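Local coordinates for putative NADH Oxidase (Clostridium acetobutylicum, PDB 3E10) that probably acts as an FMN-dependent oxidoreductase of the nitroreductase family, binding flavin mononucleotide, at the interface of chains A and B. Coordinates in Å, arbitrary orientation; residue numbers count along the deposited sequence, not the author numbering. Chains: chain A/B, Putative NADH Oxidase.

The interface of chains A and B. Residues chain A 30, 33-35, 95, 98-99, 102; chain B 5, 8, 95, 98-99, 101-102, 113.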
ATOM      1  N   ALA A  30       1.667 -12.473   3.523  1.00  6.12           N
ATOM      2  CA  ALA A  30       0.777 -11.319   3.374  1.00  6.26           C
ATOM      3  C   ALA A  30       1.338 -10.349   2.320  1.00  6.39           C
ATOM      4  O   ALA A  30       0.611  -9.867   1.447  1.00  5.82           O
ATOM      5  CB  ALA A  30       0.595 -10.582   4.743  1.00  6.41           C
ATOM      6  N   GLN A  33       0.782 -11.445  -1.271  1.00  6.37           N
ATOM      7  CA  GLN A  33      -0.591 -11.366  -1.751  1.00  7.88           C
ATOM      8  C   GLN A  33      -0.990  -9.974  -2.209  1.00  7.03           C
ATOM      9  O   GLN A  33      -2.139  -9.771  -2.621  1.00  6.71           O
ATOM     10  CB  GLN A  33      -1.585 -11.804  -0.686  1.00  7.37           C
ATOM     11  CG  GLN A  33      -1.496 -13.283  -0.322  1.00  6.84           C
ATOM     12  CD  GLN A  33      -1.710 -14.171  -1.509  1.00  6.19           C
ATOM     13  OE1 GLN A  33      -0.831 -14.984  -1.849  1.00  7.75           O
ATOM     14  NE2 GLN A  33      -2.883 -14.049  -2.159  1.00  8.28           N
ATOM     15  N   ALA A  34      -0.094  -8.997  -2.113  1.00  6.43           N
ATOM     16  CA  ALA A  34      -0.410  -7.637  -2.599  1.00  5.67           C
ATOM     17  C   ALA A  34      -0.712  -7.594  -4.088  1.00  5.79           C
ATOM     18  O   ALA A  34      -0.225  -8.428  -4.857  1.00  5.92           O
ATOM     19  CB  ALA A  34       0.753  -6.696  -2.309  1.00  7.30           C
ATOM     20  N   PRO A  35      -1.530  -6.608  -4.499  1.00  4.93           N
ATOM     21  CA  PRO A  35      -1.720  -6.382  -5.905  1.00  5.71           C
ATOM     22  C   PRO A  35      -0.387  -5.836  -6.468  1.00  5.66           C
ATOM     23  O   PRO A  35       0.459  -5.298  -5.724  1.00  5.99           O
ATOM     24  CB  PRO A  35      -2.827  -5.325  -5.950  1.00  7.37           C
ATOM     25  CG  PRO A  35      -2.634  -4.561  -4.700  1.00  6.20           C
ATOM     26  CD  PRO A  35      -2.227  -5.605  -3.680  1.00  6.02           C
ATOM     27  N   ALA A  95       2.118  -1.399  -1.505  1.00  4.95           N
ATOM     28  CA  ALA A  95       1.000  -2.277  -1.205  1.00  5.12           C
ATOM     29  C   ALA A  95       1.450  -3.498  -0.380  1.00  4.98           C
ATOM     30  O   ALA A  95       0.763  -3.931   0.539  1.00  5.76           O
ATOM     31  CB  ALA A  95       0.307  -2.710  -2.511  1.00  5.62           C
ATOM     32  N   GLU A  98       2.195  -2.337   3.149  1.00  5.41           N
ATOM     33  CA  GLU A  98       0.964  -2.152   3.918  1.00  4.53           C
ATOM     34  C   GLU A  98       0.381  -3.490   4.343  1.00  4.23           C
ATOM     35  O   GLU A  98      -0.113  -3.616   5.479  1.00  6.64           O
ATOM     36  CB  GLU A  98      -0.044  -1.266   3.165  1.00  5.28           C
ATOM     37  CG  GLU A  98      -1.363  -1.015   3.898  1.00  5.58           C
ATOM     38  CD  GLU A  98      -1.241  -0.222   5.184  1.00  6.58           C
ATOM     39  OE1 GLU A  98      -0.106   0.136   5.576  1.00  7.99           O
ATOM     40  OE2 GLU A  98      -2.313   0.035   5.845  1.00  7.33           O
ATOM     41  N   ASN A  99       0.445  -4.502   3.480  1.00  4.93           N
ATOM     42  CA  ASN A  99      -0.032  -5.827   3.878  1.00  5.67           C
ATOM     43  C   ASN A  99       0.782  -6.387   5.043  1.00  6.08           C
ATOM     44  O   ASN A  99       0.229  -7.026   5.924  1.00  6.60           O
ATOM     45  CB  ASN A  99       0.002  -6.814   2.696  1.00  5.60           C
ATOM     46  CG  ASN A  99      -1.205  -6.711   1.783  1.00  5.55           C
ATOM     47  OD1 ASN A  99      -2.007  -5.783   1.885  1.00  6.17           O
ATOM     48  ND2 ASN A  99      -1.341  -7.691   0.873  1.00  5.46           N
ATOM     49  N   LEU A 102      -0.345  -4.603   8.261  1.00  5.02           N
ATOM     50  CA  LEU A 102      -1.639  -5.022   8.704  1.00  5.36           C
ATOM     51  C   LEU A 102      -1.565  -6.428   9.301  1.00  4.73           C
ATOM     52  O   LEU A 102      -2.199  -6.729  10.328  1.00  6.42           O
ATOM     53  CB  LEU A 102      -2.662  -4.912   7.585  1.00  4.36           C
ATOM     54  CG  LEU A 102      -3.013  -3.494   7.113  1.00  5.32           C
ATOM     55  CD1 LEU A 102      -3.833  -3.581   5.831  1.00  6.29           C
ATOM     56  CD2 LEU A 102      -3.761  -2.728   8.184  1.00  6.96           C
TER
ATOM     57  N   ILE B   5      -6.640 -10.447   3.547  1.00  7.97           N
ATOM     58  CA  ILE B   5      -5.398 -10.273   2.800  1.00  7.30           C
ATOM     59  C   ILE B   5      -5.238 -11.382   1.758  1.00  7.90           C
ATOM     60  O   ILE B   5      -4.847 -11.107   0.634  1.00  7.08           O
ATOM     61  CB  ILE B   5      -4.167 -10.165   3.730  1.00  6.83           C
ATOM     62  CG1 ILE B   5      -4.242  -8.859   4.533  1.00  9.70           C
ATOM     63  CG2 ILE B   5      -2.843 -10.336   2.960  1.00  8.76           C
ATOM     64  CD1 ILE B   5      -3.147  -8.650   5.648  1.00 10.23           C
ATOM     65  N   ARG B   8      -8.490 -10.973  -1.084  1.00  6.90           N
ATOM     66  CA  ARG B   8      -8.670  -9.780  -1.908  1.00  6.02           C
ATOM     67  C   ARG B   8      -8.192 -10.050  -3.341  1.00  6.13           C
ATOM     68  O   ARG B   8      -7.027 -10.422  -3.546  1.00  6.55           O
ATOM     69  CB  ARG B   8      -7.843  -8.659  -1.333  1.00  6.44           C
ATOM     70  CG  ARG B   8      -7.863  -7.345  -2.159  1.00  6.33           C
ATOM     71  CD  ARG B   8      -6.511  -6.629  -2.216  1.00  6.21           C
ATOM     72  NE  ARG B   8      -5.443  -7.503  -2.730  1.00  6.12           N
ATOM     73  CZ  ARG B   8      -5.235  -7.810  -4.008  1.00  5.72           C
ATOM     74  NH1 ARG B   8      -6.047  -7.370  -4.952  1.00  5.85           N
ATOM     75  NH2 ARG B   8      -4.228  -8.612  -4.331  1.00  6.17           N
ATOM     76  N   ALA B  95      -0.516   2.962  -0.038  1.00  5.73           N
ATOM     77  CA  ALA B  95      -0.955   2.333   1.214  1.00  4.46           C
ATOM     78  C   ALA B  95      -2.450   2.582   1.435  1.00  5.11           C
ATOM     79  O   ALA B  95      -3.175   1.690   1.869  1.00  6.14           O
ATOM     80  CB  ALA B  95      -0.102   2.873   2.387  1.00  5.41           C
ATOM     81  N   GLU B  98      -4.422   0.335  -0.967  1.00  5.25           N
ATOM     82  CA  GLU B  98      -4.448  -1.041  -0.505  1.00  5.61           C
ATOM     83  C   GLU B  98      -5.448  -1.166   0.635  1.00  5.42           C
ATOM     84  O   GLU B  98      -6.168  -2.158   0.701  1.00  5.93           O
ATOM     85  CB  GLU B  98      -3.042  -1.523  -0.101  1.00  7.18           C
ATOM     86  CG  GLU B  98      -2.975  -2.996   0.391  1.00  5.91           C
ATOM     87  CD  GLU B  98      -3.390  -4.043  -0.648  1.00  6.76           C
ATOM     88  OE1 GLU B  98      -3.773  -3.685  -1.777  1.00  8.23           O
ATOM     89  OE2 GLU B  98      -3.359  -5.262  -0.304  1.00  6.88           O
ATOM     90  N   ASN B  99      -5.498  -0.172   1.528  1.00  4.94           N
ATOM     91  CA  ASN B  99      -6.517  -0.232   2.573  1.00  5.11           C
ATOM     92  C   ASN B  99      -7.940  -0.264   1.994  1.00  5.67           C
ATOM     93  O   ASN B  99      -8.827  -0.962   2.502  1.00  5.99           O
ATOM     94  CB  ASN B  99      -6.397   0.921   3.552  1.00  5.51           C
ATOM     95  CG  ASN B  99      -5.339   0.695   4.616  1.00  5.77           C
ATOM     96  OD1 ASN B  99      -4.540  -0.260   4.563  1.00  6.14           O
ATOM     97  ND2 ASN B  99      -5.332   1.593   5.608  1.00  6.34           N
ATOM     98  N   LEU B 101      -8.847  -1.425  -0.947  1.00  4.80           N
ATOM     99  CA  LEU B 101      -9.094  -2.712  -1.561  1.00  6.19           C
ATOM    100  C   LEU B 101      -9.395  -3.757  -0.496  1.00  5.28           C
ATOM    101  O   LEU B 101     -10.254  -4.620  -0.702  1.00  6.07           O
ATOM    102  CB  LEU B 101      -7.891  -3.143  -2.383  1.00  5.76           C
ATOM    103  CG  LEU B 101      -7.500  -2.267  -3.571  1.00  5.23           C
ATOM    104  CD1 LEU B 101      -6.252  -2.859  -4.216  1.00  7.49           C
ATOM    105  CD2 LEU B 101      -8.659  -2.077  -4.603  1.00  6.12           C
ATOM    106  N   LEU B 102      -8.634  -3.758   0.594  1.00  4.41           N
ATOM    107  CA  LEU B 102      -8.881  -4.734   1.648  1.00  5.42           C
ATOM    108  C   LEU B 102     -10.228  -4.532   2.331  1.00  6.06           C
ATOM    109  O   LEU B 102     -10.946  -5.497   2.597  1.00  6.06           O
ATOM    110  CB  LEU B 102      -7.739  -4.717   2.653  1.00  5.10           C
ATOM    111  CG  LEU B 102      -6.381  -5.186   2.119  1.00  5.20           C
ATOM    112  CD1 LEU B 102      -5.294  -4.841   3.127  1.00  6.39           C
ATOM    113  CD2 LEU B 102      -6.377  -6.695   1.771  1.00  7.24           C
ATOM    114  N   TRP B 113      -7.738  -1.637  -8.507  1.00  5.74           N
ATOM    115  CA  TRP B 113      -6.865  -0.467  -8.616  1.00  4.66           C
ATOM    116  C   TRP B 113      -6.587  -0.226 -10.082  1.00  6.49           C
ATOM    117  O   TRP B 113      -6.083  -1.111 -10.776  1.00  7.84           O
ATOM    118  CB  TRP B 113      -5.589  -0.787  -7.841  1.00  6.65           C
ATOM    119  CG  TRP B 113      -4.515   0.204  -7.716  1.00  6.02           C
ATOM    120  CD1 TRP B 113      -4.179   1.238  -8.556  1.00  6.77           C
ATOM    121  CD2 TRP B 113      -3.538   0.208  -6.674  1.00  4.40           C
ATOM    122  NE1 TRP B 113      -3.068   1.896  -8.067  1.00  7.76           N
ATOM    123  CE2 TRP B 113      -2.631   1.250  -6.940  1.00  6.18           C
ATOM    124  CE3 TRP B 113      -3.344  -0.586  -5.539  1.00  5.92           C
ATOM    125  CZ2 TRP B 113      -1.562   1.540  -6.087  1.00  6.23           C
ATOM    126  CZ3 TRP B 113      -2.271  -0.340  -4.727  1.00  7.20           C
ATOM    127  CH2 TRP B 113      -1.381   0.708  -5.016  1.00  6.73           C
TER
HETATM  128  O   HOH W   1      -3.776  -8.789  -0.588  1.00  7.09           O
HETATM  129  O   HOH W   2      -4.969 -11.550  -2.087  1.00  8.51           O
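The B:Arg8 guanidinium has the A:Pro35 ring over one face, with CD 3.5 Å above its plane and lying nearer the edge of the group than its centre. Its edge meets the carbonyl O of A:Gln33 and water 1, both in plane. B:Arg8 NH2 donates to A:Gln33 O at 2.9 Å, nearly straight (165° at H) and in the carbonyl plane. B:Arg8 NE lies 3.0 Å from water 1. This matches the dimer interface expected of the nitroreductase family, where the 89-106 helices of two subunits pack together; B:Arg8 is also an FMN-binding residue, so the dimer contact may help to shape the cofactor site. Water 1 also joins A:Gln33 O, B:Ile5 O and A:Asn99 ND2.

The A:Asn99 amide runs roughly perpendicular to the B:Glu98 side chain, their planes 46° apart. Its ND2 donates to A:Ala30 O at 3.0 Å, reaching it from above the carbonyl plane, and with the water bond this fixes which end of the amide is oxygen. A:Asn99 OD1 therefore faces B:Glu98 OE2 at 2.6 Å, a pairing that makes sense as a hydrogen bond if the carboxyl carries a proton; A:Glu98 and B:Asn99 repeat it. B:Glu98 gets there with CG anti to the backbone N (chi1 -179°) and a bend at chi2. B:Arg8 NE, 3.9 Å from B:Glu98 OE2, would make a long salt bridge within the chain if the carboxylate is instead ionised.

Apolar groups flank the polar pair. The A:Leu102 and B:Leu102 CD1 methyls meet tip to tip at a tight 3.3 Å. B:Ile5 slides antiparallel past A:Asn99, setting CG2 3.8 Å from A:Ala30 CA, and B:Leu101 CD1 points at A:Pro35 CG.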